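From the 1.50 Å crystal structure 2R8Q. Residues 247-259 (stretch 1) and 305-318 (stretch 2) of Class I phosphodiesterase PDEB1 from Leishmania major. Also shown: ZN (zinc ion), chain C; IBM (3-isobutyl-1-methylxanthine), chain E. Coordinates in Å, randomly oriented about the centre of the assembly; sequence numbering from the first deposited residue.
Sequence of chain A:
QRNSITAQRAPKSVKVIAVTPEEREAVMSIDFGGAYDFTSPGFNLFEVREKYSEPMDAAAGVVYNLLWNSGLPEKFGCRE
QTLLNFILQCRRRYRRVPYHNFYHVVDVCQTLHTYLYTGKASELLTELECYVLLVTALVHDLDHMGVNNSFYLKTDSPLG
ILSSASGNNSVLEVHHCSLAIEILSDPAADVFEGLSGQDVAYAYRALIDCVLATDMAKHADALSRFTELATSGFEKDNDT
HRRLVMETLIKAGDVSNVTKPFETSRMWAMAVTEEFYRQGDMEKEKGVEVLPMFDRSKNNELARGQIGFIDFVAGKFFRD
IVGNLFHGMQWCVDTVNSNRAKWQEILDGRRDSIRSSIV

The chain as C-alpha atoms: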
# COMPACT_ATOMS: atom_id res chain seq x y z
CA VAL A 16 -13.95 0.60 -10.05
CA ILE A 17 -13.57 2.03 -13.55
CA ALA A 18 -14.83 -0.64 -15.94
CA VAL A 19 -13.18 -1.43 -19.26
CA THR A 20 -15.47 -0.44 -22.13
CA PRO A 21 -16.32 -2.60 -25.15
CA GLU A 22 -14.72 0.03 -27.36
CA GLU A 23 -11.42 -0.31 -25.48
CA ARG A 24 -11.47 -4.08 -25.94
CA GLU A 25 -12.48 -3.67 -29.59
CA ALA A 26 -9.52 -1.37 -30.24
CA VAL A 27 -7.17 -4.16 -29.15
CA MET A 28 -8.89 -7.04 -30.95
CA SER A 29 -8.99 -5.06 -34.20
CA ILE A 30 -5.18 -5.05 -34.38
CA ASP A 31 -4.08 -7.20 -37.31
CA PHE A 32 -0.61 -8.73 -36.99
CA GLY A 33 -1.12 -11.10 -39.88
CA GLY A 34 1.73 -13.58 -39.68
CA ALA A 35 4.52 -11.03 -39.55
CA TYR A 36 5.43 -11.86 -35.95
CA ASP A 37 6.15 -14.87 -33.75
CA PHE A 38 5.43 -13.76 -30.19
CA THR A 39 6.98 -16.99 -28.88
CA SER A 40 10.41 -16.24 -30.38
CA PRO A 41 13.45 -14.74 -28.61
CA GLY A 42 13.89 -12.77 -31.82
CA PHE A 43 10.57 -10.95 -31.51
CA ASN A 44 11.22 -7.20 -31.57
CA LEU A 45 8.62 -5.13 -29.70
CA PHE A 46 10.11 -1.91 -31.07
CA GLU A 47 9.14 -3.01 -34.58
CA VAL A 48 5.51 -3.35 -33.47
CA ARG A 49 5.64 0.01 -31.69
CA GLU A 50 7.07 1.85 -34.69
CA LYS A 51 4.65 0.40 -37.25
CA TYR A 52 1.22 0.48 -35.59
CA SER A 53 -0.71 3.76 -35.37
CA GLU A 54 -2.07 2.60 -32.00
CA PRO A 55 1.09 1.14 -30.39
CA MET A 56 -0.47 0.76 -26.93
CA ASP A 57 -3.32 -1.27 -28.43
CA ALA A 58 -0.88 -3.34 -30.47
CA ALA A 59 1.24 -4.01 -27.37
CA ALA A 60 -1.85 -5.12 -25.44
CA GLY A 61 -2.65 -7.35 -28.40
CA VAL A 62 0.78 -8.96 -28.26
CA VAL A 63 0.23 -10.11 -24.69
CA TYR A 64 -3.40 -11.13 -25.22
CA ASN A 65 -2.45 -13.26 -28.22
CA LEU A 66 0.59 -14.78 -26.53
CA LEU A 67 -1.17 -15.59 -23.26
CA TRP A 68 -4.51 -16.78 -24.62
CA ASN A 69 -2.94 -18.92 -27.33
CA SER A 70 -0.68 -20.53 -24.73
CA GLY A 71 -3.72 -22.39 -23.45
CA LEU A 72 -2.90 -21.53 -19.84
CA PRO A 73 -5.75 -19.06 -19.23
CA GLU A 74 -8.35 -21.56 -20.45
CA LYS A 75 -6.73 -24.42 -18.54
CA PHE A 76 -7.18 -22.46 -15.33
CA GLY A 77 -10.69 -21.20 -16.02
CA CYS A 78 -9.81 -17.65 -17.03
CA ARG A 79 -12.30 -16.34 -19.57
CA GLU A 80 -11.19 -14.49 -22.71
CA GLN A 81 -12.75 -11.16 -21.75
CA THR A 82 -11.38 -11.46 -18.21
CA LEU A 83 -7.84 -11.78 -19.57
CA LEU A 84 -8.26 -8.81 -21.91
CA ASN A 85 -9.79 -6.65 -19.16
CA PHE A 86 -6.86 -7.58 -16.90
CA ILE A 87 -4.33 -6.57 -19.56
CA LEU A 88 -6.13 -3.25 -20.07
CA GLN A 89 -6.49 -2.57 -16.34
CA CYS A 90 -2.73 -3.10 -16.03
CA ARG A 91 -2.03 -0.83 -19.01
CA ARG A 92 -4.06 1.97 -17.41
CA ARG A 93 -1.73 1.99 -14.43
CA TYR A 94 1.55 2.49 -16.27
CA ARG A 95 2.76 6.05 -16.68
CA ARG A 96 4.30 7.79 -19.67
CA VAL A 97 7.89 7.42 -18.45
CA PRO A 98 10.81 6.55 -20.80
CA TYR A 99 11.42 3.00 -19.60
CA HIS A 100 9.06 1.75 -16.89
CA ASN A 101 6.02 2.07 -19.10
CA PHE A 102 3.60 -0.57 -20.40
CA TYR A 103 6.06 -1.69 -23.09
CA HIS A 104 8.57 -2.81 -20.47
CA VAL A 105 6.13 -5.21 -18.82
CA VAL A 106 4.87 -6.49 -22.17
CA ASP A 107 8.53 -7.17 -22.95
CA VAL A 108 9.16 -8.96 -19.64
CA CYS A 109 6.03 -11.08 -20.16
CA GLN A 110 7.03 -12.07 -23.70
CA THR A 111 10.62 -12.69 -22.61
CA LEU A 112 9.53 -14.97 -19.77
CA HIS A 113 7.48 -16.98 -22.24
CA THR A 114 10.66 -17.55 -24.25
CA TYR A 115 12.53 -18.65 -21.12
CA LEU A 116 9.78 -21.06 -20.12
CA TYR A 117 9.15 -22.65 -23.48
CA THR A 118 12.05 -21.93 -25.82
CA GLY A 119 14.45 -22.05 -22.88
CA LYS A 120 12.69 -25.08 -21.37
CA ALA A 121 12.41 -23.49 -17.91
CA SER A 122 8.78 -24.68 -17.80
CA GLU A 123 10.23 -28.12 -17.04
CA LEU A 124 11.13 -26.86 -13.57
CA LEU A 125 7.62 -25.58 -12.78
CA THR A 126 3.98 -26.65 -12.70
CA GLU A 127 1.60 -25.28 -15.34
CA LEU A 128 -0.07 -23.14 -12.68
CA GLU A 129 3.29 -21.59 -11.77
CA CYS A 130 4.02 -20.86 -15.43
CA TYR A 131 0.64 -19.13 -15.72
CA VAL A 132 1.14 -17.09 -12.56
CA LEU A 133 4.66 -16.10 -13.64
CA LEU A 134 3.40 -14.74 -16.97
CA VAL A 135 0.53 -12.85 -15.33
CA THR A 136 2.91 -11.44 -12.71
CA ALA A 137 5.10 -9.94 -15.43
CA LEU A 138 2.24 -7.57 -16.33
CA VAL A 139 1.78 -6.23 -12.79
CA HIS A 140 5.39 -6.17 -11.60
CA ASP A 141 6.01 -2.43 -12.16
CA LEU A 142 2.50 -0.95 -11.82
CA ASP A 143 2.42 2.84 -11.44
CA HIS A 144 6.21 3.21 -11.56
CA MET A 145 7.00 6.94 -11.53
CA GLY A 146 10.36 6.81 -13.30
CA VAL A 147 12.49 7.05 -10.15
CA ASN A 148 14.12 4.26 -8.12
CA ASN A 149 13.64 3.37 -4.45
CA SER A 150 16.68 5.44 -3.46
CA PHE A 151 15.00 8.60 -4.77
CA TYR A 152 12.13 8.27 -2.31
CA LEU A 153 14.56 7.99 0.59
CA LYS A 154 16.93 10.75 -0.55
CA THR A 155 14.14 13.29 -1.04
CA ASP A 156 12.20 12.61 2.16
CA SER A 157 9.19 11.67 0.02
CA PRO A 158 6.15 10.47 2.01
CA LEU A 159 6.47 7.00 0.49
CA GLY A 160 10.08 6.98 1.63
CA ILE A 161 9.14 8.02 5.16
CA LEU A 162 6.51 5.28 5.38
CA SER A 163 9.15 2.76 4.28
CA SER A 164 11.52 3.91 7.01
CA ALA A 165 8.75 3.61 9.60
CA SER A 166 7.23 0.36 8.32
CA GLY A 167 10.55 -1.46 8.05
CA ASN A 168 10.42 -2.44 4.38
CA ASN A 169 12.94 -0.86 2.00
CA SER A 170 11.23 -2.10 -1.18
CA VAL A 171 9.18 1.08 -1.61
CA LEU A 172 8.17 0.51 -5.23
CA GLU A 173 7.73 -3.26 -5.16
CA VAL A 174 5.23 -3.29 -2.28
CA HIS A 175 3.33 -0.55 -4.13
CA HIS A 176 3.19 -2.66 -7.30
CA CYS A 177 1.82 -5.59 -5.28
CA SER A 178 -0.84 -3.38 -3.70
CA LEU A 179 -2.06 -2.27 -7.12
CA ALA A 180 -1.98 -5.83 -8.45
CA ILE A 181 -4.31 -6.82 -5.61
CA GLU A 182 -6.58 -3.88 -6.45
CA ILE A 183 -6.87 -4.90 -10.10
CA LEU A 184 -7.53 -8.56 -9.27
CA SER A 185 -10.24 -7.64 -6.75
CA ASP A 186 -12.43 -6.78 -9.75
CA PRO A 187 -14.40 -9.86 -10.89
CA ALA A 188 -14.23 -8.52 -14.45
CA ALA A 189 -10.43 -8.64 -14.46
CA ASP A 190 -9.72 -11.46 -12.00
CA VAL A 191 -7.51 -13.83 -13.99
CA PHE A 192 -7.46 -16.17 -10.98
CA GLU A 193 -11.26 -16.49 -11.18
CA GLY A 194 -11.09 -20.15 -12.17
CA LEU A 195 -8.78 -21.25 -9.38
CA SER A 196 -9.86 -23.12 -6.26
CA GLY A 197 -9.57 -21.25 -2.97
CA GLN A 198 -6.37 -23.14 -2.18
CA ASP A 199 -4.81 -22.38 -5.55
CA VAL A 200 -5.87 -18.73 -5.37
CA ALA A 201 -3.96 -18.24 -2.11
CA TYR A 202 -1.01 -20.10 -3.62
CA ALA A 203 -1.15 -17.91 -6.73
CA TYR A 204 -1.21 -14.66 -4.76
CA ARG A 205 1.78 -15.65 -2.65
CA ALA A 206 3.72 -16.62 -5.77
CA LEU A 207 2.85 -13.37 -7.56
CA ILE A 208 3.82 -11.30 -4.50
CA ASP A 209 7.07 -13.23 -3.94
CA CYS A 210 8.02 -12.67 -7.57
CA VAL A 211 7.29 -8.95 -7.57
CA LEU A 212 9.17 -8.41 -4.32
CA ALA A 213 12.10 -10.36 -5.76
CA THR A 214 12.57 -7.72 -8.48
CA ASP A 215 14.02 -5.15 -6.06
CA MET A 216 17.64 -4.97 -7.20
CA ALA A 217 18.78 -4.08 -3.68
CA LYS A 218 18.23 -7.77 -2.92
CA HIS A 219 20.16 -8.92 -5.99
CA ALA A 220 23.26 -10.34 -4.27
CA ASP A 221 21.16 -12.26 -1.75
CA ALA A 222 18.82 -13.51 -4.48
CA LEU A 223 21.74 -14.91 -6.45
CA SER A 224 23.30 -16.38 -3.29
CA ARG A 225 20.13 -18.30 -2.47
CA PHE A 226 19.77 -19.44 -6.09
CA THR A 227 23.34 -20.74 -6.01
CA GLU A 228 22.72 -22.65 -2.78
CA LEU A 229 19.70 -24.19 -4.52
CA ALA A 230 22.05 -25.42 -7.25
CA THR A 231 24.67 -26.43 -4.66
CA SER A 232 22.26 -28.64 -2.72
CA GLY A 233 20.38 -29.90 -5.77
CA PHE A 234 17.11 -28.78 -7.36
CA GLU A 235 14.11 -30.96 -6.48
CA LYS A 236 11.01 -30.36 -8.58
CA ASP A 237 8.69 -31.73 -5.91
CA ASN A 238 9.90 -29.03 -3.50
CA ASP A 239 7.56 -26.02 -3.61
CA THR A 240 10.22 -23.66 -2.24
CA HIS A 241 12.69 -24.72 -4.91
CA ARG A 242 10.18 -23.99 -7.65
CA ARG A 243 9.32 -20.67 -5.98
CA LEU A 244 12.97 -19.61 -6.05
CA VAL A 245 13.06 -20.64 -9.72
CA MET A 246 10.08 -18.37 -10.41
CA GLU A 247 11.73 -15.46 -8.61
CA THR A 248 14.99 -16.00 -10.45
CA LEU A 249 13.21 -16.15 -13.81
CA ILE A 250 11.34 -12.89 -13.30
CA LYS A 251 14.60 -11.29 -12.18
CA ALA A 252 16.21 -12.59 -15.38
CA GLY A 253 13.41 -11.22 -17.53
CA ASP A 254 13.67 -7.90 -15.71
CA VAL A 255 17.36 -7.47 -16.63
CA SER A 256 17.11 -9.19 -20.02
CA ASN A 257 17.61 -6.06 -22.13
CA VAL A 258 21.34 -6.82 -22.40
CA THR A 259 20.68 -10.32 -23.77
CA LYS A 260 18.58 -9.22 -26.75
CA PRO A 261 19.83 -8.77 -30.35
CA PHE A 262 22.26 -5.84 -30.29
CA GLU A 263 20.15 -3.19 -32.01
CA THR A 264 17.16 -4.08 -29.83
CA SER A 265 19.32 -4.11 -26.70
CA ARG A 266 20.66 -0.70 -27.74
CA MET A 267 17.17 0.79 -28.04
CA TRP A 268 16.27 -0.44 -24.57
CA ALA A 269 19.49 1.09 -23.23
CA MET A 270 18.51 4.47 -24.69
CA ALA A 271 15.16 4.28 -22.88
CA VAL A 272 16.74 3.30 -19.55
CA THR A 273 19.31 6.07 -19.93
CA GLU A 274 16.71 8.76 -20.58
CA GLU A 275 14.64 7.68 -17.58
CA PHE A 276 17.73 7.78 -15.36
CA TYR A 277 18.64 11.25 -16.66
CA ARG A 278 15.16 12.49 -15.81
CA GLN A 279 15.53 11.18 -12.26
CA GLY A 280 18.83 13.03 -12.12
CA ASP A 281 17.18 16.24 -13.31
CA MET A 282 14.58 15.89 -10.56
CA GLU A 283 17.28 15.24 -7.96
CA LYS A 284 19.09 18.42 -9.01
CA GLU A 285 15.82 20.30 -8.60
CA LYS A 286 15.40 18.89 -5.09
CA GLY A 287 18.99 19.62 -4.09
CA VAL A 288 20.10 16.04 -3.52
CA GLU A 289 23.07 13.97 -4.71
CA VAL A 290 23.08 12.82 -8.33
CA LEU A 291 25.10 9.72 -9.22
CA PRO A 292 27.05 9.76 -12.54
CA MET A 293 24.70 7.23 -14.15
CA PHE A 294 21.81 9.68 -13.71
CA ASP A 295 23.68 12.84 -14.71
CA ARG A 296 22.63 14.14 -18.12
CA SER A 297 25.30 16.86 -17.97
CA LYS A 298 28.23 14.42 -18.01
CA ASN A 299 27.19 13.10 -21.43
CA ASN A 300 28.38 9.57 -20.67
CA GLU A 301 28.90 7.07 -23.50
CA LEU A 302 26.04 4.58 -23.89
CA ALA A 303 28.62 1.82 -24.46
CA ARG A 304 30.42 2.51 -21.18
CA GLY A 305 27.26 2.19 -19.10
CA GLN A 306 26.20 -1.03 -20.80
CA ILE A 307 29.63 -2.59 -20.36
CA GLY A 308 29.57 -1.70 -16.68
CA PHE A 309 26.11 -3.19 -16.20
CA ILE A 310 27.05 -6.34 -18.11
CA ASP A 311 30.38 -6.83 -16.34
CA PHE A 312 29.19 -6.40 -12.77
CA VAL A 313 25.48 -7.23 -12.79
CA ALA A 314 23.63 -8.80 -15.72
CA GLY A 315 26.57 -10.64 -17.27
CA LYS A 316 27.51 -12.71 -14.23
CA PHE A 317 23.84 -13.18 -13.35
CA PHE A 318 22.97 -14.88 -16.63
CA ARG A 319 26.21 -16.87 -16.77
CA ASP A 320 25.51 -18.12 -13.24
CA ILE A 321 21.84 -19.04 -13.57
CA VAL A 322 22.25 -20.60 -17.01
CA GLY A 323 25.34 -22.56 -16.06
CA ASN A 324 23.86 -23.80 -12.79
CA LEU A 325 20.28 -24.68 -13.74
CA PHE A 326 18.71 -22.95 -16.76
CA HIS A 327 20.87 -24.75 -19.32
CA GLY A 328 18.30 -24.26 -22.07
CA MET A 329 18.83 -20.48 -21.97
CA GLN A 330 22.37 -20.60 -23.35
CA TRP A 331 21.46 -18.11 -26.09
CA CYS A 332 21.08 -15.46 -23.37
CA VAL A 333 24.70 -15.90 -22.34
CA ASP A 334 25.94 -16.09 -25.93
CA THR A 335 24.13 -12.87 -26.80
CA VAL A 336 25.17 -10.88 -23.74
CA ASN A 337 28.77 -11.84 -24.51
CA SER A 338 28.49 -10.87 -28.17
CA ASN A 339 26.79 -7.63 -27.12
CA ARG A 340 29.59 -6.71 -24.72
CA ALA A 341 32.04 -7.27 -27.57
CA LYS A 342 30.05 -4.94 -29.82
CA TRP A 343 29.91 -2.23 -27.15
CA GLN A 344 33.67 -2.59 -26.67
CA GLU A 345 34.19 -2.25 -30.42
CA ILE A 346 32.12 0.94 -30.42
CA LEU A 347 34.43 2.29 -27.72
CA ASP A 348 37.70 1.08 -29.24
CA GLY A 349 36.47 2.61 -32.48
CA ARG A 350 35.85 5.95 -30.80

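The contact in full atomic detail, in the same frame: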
# COMPACT_ATOMS: atom_id res chain seq x y z
N GLU A 247 11.16 -16.76 -8.96
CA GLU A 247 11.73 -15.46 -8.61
C GLU A 247 12.96 -15.16 -9.44
O GLU A 247 13.18 -14.03 -9.86
CB GLU A 247 12.08 -15.41 -7.12
CG GLU A 247 10.88 -15.61 -6.20
CD GLU A 247 11.28 -15.82 -4.76
OE1 GLU A 247 12.44 -16.21 -4.51
OE2 GLU A 247 10.43 -15.63 -3.86
N THR A 248 13.78 -16.18 -9.67
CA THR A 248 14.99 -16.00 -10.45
C THR A 248 14.66 -15.72 -11.91
O THR A 248 15.34 -14.91 -12.56
CB THR A 248 15.90 -17.24 -10.34
OG1 THR A 248 16.16 -17.50 -8.95
CG2 THR A 248 17.22 -17.00 -11.05
N LEU A 249 13.62 -16.37 -12.43
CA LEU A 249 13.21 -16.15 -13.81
C LEU A 249 12.69 -14.73 -14.01
O LEU A 249 13.05 -14.08 -14.99
CB LEU A 249 12.14 -17.15 -14.24
CG LEU A 249 12.62 -18.57 -14.57
CD1 LEU A 249 11.42 -19.47 -14.77
CD2 LEU A 249 13.50 -18.54 -15.82
N ILE A 250 11.84 -14.24 -13.11
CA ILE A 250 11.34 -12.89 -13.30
C ILE A 250 12.48 -11.88 -13.17
O ILE A 250 12.48 -10.86 -13.85
CB ILE A 250 10.16 -12.53 -12.34
CG1 ILE A 250 9.53 -11.21 -12.80
CG2 ILE A 250 10.65 -12.42 -10.89
CD1 ILE A 250 8.16 -10.91 -12.20
N LYS A 251 13.45 -12.18 -12.32
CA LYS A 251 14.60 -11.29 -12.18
C LYS A 251 15.35 -11.28 -13.51
O LYS A 251 15.76 -10.22 -14.00
CB LYS A 251 15.54 -11.78 -11.07
CG LYS A 251 15.18 -11.29 -9.68
CD LYS A 251 16.23 -11.69 -8.66
CE LYS A 251 17.62 -11.16 -9.02
NZ LYS A 251 17.66 -9.68 -9.17
N ALA A 252 15.51 -12.46 -14.10
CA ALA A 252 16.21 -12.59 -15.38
C ALA A 252 15.48 -11.79 -16.46
O ALA A 252 16.10 -11.05 -17.21
CB ALA A 252 16.30 -14.06 -15.79
N GLY A 253 14.17 -11.95 -16.53
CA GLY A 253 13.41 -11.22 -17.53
C GLY A 253 13.54 -9.72 -17.32
O GLY A 253 13.62 -8.95 -18.27
N ASP A 254 13.57 -9.31 -16.06
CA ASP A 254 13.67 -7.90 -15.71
C ASP A 254 14.98 -7.25 -16.18
O ASP A 254 14.99 -6.08 -16.56
CB ASP A 254 13.50 -7.74 -14.20
CG ASP A 254 12.85 -6.43 -13.81
OD1 ASP A 254 12.21 -5.79 -14.68
OD2 ASP A 254 12.96 -6.05 -12.63
N VAL A 255 16.07 -8.01 -16.18
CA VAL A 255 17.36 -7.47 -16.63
C VAL A 255 17.81 -8.10 -17.95
O VAL A 255 19.00 -8.15 -18.25
CB VAL A 255 18.47 -7.68 -15.57
CG1 VAL A 255 18.11 -6.94 -14.29
CG2 VAL A 255 18.68 -9.16 -15.29
N SER A 256 16.84 -8.54 -18.74
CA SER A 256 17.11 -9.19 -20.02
C SER A 256 17.45 -8.29 -21.20
O SER A 256 17.83 -8.78 -22.26
CB SER A 256 15.91 -10.06 -20.42
OG SER A 256 14.76 -9.26 -20.65
N ASN A 257 17.32 -6.98 -21.03
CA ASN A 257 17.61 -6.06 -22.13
C ASN A 257 18.99 -6.32 -22.75
O ASN A 257 19.13 -6.28 -23.97
CB ASN A 257 17.56 -4.60 -21.65
CG ASN A 257 16.15 -4.12 -21.35
OD1 ASN A 257 15.97 -3.04 -20.78
ND2 ASN A 257 15.14 -4.90 -21.72
N VAL A 258 19.98 -6.59 -21.92
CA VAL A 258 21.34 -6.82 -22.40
C VAL A 258 21.57 -8.14 -23.13
O VAL A 258 22.64 -8.36 -23.70
CB VAL A 258 22.37 -6.72 -21.25
CG1 VAL A 258 22.36 -5.32 -20.67
CG2 VAL A 258 22.05 -7.76 -20.18
N THR A 259 20.57 -9.02 -23.11
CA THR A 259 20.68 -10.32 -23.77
C THR A 259 19.93 -10.37 -25.10
O THR A 259 19.89 -11.41 -25.74
CB THR A 259 20.13 -11.44 -22.88
OG1 THR A 259 18.71 -11.28 -22.74
CG2 THR A 259 20.78 -11.40 -21.50
N GLY A 305 28.25 2.59 -20.08
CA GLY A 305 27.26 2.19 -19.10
C GLY A 305 26.79 0.76 -19.27
O GLY A 305 26.55 0.05 -18.29
N GLN A 306 26.65 0.33 -20.52
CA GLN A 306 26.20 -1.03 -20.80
C GLN A 306 27.28 -2.04 -20.43
O GLN A 306 26.99 -3.11 -19.90
CB GLN A 306 25.82 -1.17 -22.27
CG GLN A 306 24.55 -0.42 -22.64
CD GLN A 306 23.33 -1.01 -21.95
OE1 GLN A 306 22.89 -2.11 -22.28
NE2 GLN A 306 22.78 -0.27 -21.00
N ILE A 307 28.53 -1.70 -20.70
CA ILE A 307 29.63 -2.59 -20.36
C ILE A 307 29.72 -2.75 -18.85
O ILE A 307 29.93 -3.85 -18.35
CB ILE A 307 30.97 -2.04 -20.90
CG1 ILE A 307 30.96 -2.09 -22.43
CG2 ILE A 307 32.13 -2.86 -20.36
CD1 ILE A 307 32.19 -1.50 -23.07
N GLY A 308 29.53 -1.65 -18.13
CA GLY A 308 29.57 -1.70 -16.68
C GLY A 308 28.46 -2.57 -16.12
O GLY A 308 28.68 -3.39 -15.23
N PHE A 309 27.25 -2.40 -16.66
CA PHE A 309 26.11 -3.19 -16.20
C PHE A 309 26.29 -4.67 -16.53
O PHE A 309 25.96 -5.54 -15.72
CB PHE A 309 24.82 -2.67 -16.83
CG PHE A 309 23.58 -3.32 -16.30
CD1 PHE A 309 23.24 -3.21 -14.96
CD2 PHE A 309 22.75 -4.05 -17.14
CE1 PHE A 309 22.09 -3.81 -14.46
CE2 PHE A 309 21.59 -4.66 -16.65
CZ PHE A 309 21.26 -4.54 -15.31
N ILE A 310 26.82 -4.95 -17.71
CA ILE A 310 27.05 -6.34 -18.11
C ILE A 310 28.12 -6.98 -17.23
O ILE A 310 27.92 -8.05 -16.66
CB ILE A 310 27.50 -6.43 -19.59
CG1 ILE A 310 26.32 -6.11 -20.51
CG2 ILE A 310 28.06 -7.82 -19.88
CD1 ILE A 310 26.68 -6.05 -21.98
N ASP A 311 29.27 -6.32 -17.13
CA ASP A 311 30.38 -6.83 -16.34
C ASP A 311 30.11 -7.11 -14.87
O ASP A 311 30.52 -8.15 -14.36
CB ASP A 311 31.57 -5.87 -16.44
CG ASP A 311 32.31 -5.99 -17.76
OD1 ASP A 311 31.91 -6.83 -18.59
OD2 ASP A 311 33.30 -5.25 -17.96
N PHE A 312 29.41 -6.21 -14.19
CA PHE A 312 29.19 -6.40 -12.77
C PHE A 312 27.79 -6.76 -12.28
O PHE A 312 27.58 -6.93 -11.09
CB PHE A 312 29.70 -5.17 -12.02
CG PHE A 312 31.13 -4.83 -12.33
CD1 PHE A 312 31.45 -3.81 -13.21
CD2 PHE A 312 32.16 -5.58 -11.77
CE1 PHE A 312 32.77 -3.53 -13.54
CE2 PHE A 312 33.49 -5.32 -12.09
CZ PHE A 312 33.80 -4.29 -12.98
N VAL A 313 26.83 -6.88 -13.20
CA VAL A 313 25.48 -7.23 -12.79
C VAL A 313 24.85 -8.31 -13.66
O VAL A 313 24.86 -9.49 -13.31
CB VAL A 313 24.55 -6.00 -12.77
CG1 VAL A 313 23.15 -6.41 -12.30
CG2 VAL A 313 25.11 -4.93 -11.84
N ALA A 314 24.31 -7.89 -14.80
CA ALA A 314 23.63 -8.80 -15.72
C ALA A 314 24.46 -9.93 -16.31
O ALA A 314 23.98 -11.06 -16.44
CB ALA A 314 22.98 -8.00 -16.84
N GLY A 315 25.70 -9.63 -16.68
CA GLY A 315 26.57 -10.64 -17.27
C GLY A 315 26.78 -11.85 -16.38
O GLY A 315 26.50 -12.98 -16.78
N LYS A 316 27.27 -11.62 -15.16
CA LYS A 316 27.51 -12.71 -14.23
C LYS A 316 26.20 -13.40 -13.86
O LYS A 316 26.15 -14.62 -13.73
CB LYS A 316 28.18 -12.19 -12.95
CG LYS A 316 28.36 -13.28 -11.90
CD LYS A 316 28.95 -12.75 -10.60
CE LYS A 316 29.06 -13.85 -9.56
NZ LYS A 316 29.60 -13.35 -8.27
N PHE A 317 25.13 -12.62 -13.71
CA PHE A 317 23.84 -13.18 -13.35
C PHE A 317 23.39 -14.24 -14.34
O PHE A 317 23.03 -15.35 -13.95
CB PHE A 317 22.77 -12.09 -13.24
CG PHE A 317 21.44 -12.60 -12.73
CD1 PHE A 317 21.32 -13.12 -11.45
CD2 PHE A 317 20.32 -12.58 -13.55
CE1 PHE A 317 20.10 -13.60 -10.98
CE2 PHE A 317 19.09 -13.06 -13.09
CZ PHE A 317 18.98 -13.57 -11.81
N PHE A 318 23.39 -13.91 -15.63
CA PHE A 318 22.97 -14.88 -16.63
C PHE A 318 23.93 -16.07 -16.73
O PHE A 318 23.50 -17.21 -16.85
CB PHE A 318 22.78 -14.23 -18.00
CG PHE A 318 21.43 -13.59 -18.19
CD1 PHE A 318 21.22 -12.25 -17.86
CD2 PHE A 318 20.35 -14.35 -18.64
CE1 PHE A 318 19.95 -11.68 -17.98
CE2 PHE A 318 19.08 -13.79 -18.76
CZ PHE A 318 18.88 -12.45 -18.43
ZN ZN C . 10.71 -4.22 -14.30
N9 IBM E . 20.44 -0.59 -14.36
C8 IBM E . 21.60 0.09 -14.62
N7 IBM E . 21.93 0.09 -15.89
C5 IBM E . 20.92 -0.63 -16.50
C4 IBM E . 20.00 -1.06 -15.57
N3 IBM E . 18.88 -1.79 -15.80
C2 IBM E . 18.68 -2.12 -17.11
N1 IBM E . 19.56 -1.73 -18.12
C6 IBM E . 20.68 -0.99 -17.81
O6 IBM E . 21.45 -0.65 -18.69
O2 IBM E . 17.69 -2.79 -17.40
C10 IBM E . 19.30 -2.12 -19.50
C11 IBM E . 17.97 -2.17 -14.73
C12 IBM E . 17.31 -0.92 -14.15
C13 IBM E . 16.02 -0.59 -14.89
C14 IBM E . 17.06 -1.08 -12.66
O HOH W 1 11.36 -4.31 -12.24
O HOH W 2 12.53 -2.83 -14.24

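Where no hydrogen bond joins two segments, packing must rest on the fit of side chains, and the contact between residues 247-259 and 305-318 of this phosphodiesterase is a clear example. The helices themselves stay apart, their axes approaching no closer than 10.9 Å, and the gap is filled by aromatic rings. Phe309 and Phe317 both adopt chi1 t and reach toward the first stretch, whereas Phe318, with chi1 at -85°, turns its ring to meet the end of the first helix. Its edge lies against backbone carbonyls, Ala252 O sitting 3.3 Å from Phe318 CZ, while one face is covered by Thr259, whose CG2 stands 3.6 Å from the ring centroid and 11° off its normal. Thr259 can offer this methyl because its p rotamer directs OG1 back to Ser256 O, a 2.7 Å hydrogen bond.

Val255 and Val258, both m, divide their methyls. Val255 CG1 meets Phe309 CZ at 4.1 Å and CG2 meets Phe318 CE1 at 3.9 Å; Val258 CG1 packs on Phe309 CD2 at 3.8 Å, and CG2 on Ala314 CB at 3.5 Å. These valines touch the edge of Phe309, leaving one face for the xanthine. Gln306 holds the same ligand, NE2 donating to IBM O6 at 2.7 Å.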